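PDB 6ZQ3: silicatein alpha from Tethya aurantium, which belongs to the papain-like cysteine peptidases and, as a protein of silica spicules in a marine sponge, probably promotes the deposition of silica. Local coordinates for residues 7-11 and 12-16. Sequence-based numbering, arbitrary orientation.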
loop_
_atom_site.group_PDB
_atom_site.type_symbol
_atom_site.label_atom_id
_atom_site.label_comp_id
_atom_site.label_asym_id
_atom_site.label_seq_id
_atom_site.Cartn_x
_atom_site.Cartn_y
_atom_site.Cartn_z
ATOM N N ASP A 7 -14.968 4.036 -2.649
ATOM C CA ASP A 7 -14.230 2.797 -2.594
ATOM C C ASP A 7 -13.803 2.542 -4.025
ATOM O O ASP A 7 -14.657 2.473 -4.921
ATOM C CB ASP A 7 -15.134 1.689 -2.081
ATOM C CG ASP A 7 -14.490 0.322 -2.144
ATOM O OD1 ASP A 7 -13.456 0.147 -2.817
ATOM O OD2 ASP A 7 -15.034 -0.598 -1.518
ATOM N N TRP A 8 -12.497 2.407 -4.257
ATOM C CA TRP A 8 -11.976 2.375 -5.630
ATOM C C TRP A 8 -12.235 1.059 -6.366
ATOM O O TRP A 8 -11.944 0.952 -7.566
ATOM C CB TRP A 8 -10.492 2.722 -5.657
ATOM C CG TRP A 8 -10.277 4.179 -5.586
ATOM C CD1 TRP A 8 -9.749 4.887 -4.554
ATOM C CD2 TRP A 8 -10.629 5.130 -6.588
ATOM N NE1 TRP A 8 -9.742 6.221 -4.855
ATOM C CE2 TRP A 8 -10.279 6.394 -6.102
ATOM C CE3 TRP A 8 -11.198 5.027 -7.861
ATOM C CZ2 TRP A 8 -10.482 7.554 -6.838
ATOM C CZ3 TRP A 8 -11.390 6.178 -8.596
ATOM C CH2 TRP A 8 -11.038 7.428 -8.081
ATOM N N ARG A 9 -12.807 0.065 -5.675
ATOM C CA ARG A 9 -13.359 -1.082 -6.388
ATOM C C ARG A 9 -14.533 -0.670 -7.265
ATOM O O ARG A 9 -14.888 -1.377 -8.208
ATOM C CB ARG A 9 -13.805 -2.156 -5.438
ATOM C CG ARG A 9 -12.656 -2.873 -4.786
ATOM C CD ARG A 9 -13.174 -3.858 -3.763
ATOM N NE ARG A 9 -13.894 -3.175 -2.689
ATOM C CZ ARG A 9 -14.304 -3.763 -1.573
ATOM N NH1 ARG A 9 -14.078 -5.064 -1.379
ATOM N NH2 ARG A 9 -14.931 -3.044 -0.645
ATOM N N THR A 10 -15.137 0.466 -6.955
ATOM C CA THR A 10 -16.188 1.020 -7.794
ATOM C C THR A 10 -15.690 1.363 -9.200
ATOM O O THR A 10 -16.468 1.355 -10.154
ATOM C CB THR A 10 -16.769 2.263 -7.121
ATOM O OG1 THR A 10 -17.477 1.836 -5.958
ATOM C CG2 THR A 10 -17.727 2.944 -8.001
ATOM N N LYS A 11 -14.395 1.667 -9.313
ATOM C CA LYS A 11 -13.761 1.966 -10.585
ATOM C C LYS A 11 -12.866 0.825 -11.096
ATOM O O LYS A 11 -12.075 1.015 -12.025
ATOM C CB LYS A 11 -12.975 3.268 -10.451
ATOM C CG LYS A 11 -13.628 4.436 -11.172
ATOM C CD LYS A 11 -13.473 4.266 -12.673
ATOM C CE LYS A 11 -13.724 5.558 -13.430
ATOM N NZ LYS A 11 -13.063 5.491 -14.769
ATOM N N GLY A 12 -13.012 -0.363 -10.502
ATOM C CA GLY A 12 -12.169 -1.524 -10.846
ATOM C C GLY A 12 -10.665 -1.310 -10.650
ATOM O O GLY A 12 -9.854 -1.875 -11.386
ATOM N N ALA A 13 -10.306 -0.517 -9.643
ATOM C CA ALA A 13 -8.943 -0.079 -9.423
ATOM C C ALA A 13 -8.221 -0.811 -8.286
ATOM O O ALA A 13 -7.127 -0.385 -7.897
ATOM C CB ALA A 13 -8.948 1.425 -9.130
ATOM N N VAL A 14 -8.831 -1.863 -7.720
ATOM C CA VAL A 14 -8.240 -2.613 -6.589
ATOM C C VAL A 14 -8.258 -4.117 -6.830
ATOM O O VAL A 14 -9.304 -4.666 -7.109
ATOM C CB VAL A 14 -9.000 -2.367 -5.261
ATOM C CG1 VAL A 14 -8.425 -3.242 -4.149
ATOM C CG2 VAL A 14 -8.964 -0.889 -4.851
ATOM N N THR A 15 -7.113 -4.778 -6.661
ATOM C CA THR A 15 -7.021 -6.251 -6.760
ATOM C C THR A 15 -7.433 -6.968 -5.481
ATOM O O THR A 15 -7.659 -6.364 -4.442
ATOM C CB THR A 15 -5.580 -6.718 -7.054
ATOM O OG1 THR A 15 -4.700 -6.299 -5.992
ATOM C CG2 THR A 15 -5.103 -6.137 -8.355
ATOM N N GLY A 16 -7.503 -8.283 -5.574
ATOM C CA GLY A 16 -7.772 -9.104 -4.427
ATOM C C GLY A 16 -6.749 -8.876 -3.342
ATOM O O GLY A 16 -5.716 -8.271 -3.567
#
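Trp8 O accepts from Ala13 N at 3.0 Å and Gly12 N donates to Arg9 O at 3.1 Å, the paired 6→1 and 5→2 bonds of a Schellman motif that follows the short 3-10 segment 8-10, where the chain reverses near the N-terminus of this papain-fold domain. Lys11 N also reaches Trp8 O, from the opposite face of that carbonyl to Ala13 N, and this double grip fixes the turn. Gly12 holds the position of the motif that has positive phi (59°), a region that glycine enters easily. The start of the turn is held by Asp7, whose OD1 accepts from Arg9 N in an Asx turn, the amide approaching from above the carboxylate plane. Its OD2 forms a salt bridge with Arg9 NH2 at 2.6 Å, using the syn lone pair and lying almost in the guanidinium plane.

Arg9 thus does two jobs: its charged end pairs with Asp7 while the aliphatic part slants across Val14, with CG 3.7 Å from Val14 CB. The small methyl of Ala13 fits close to the turn, CB lying 3.4 Å from Trp8 O, and also touches Leu41 of helix 26-43. The Trp8 side chain touches Leu41 too, and its NE1 is hydrogen-bonded to Val128 O, so this one large residue joins the turn to two helices, 26-43 and 121-130. Branched Val14 touches both Trp8 and Arg9: with CG1 anti to the backbone N (chi1 176°), CG2 is left to meet the tryptophan, 4.0 Å from Trp8 CB.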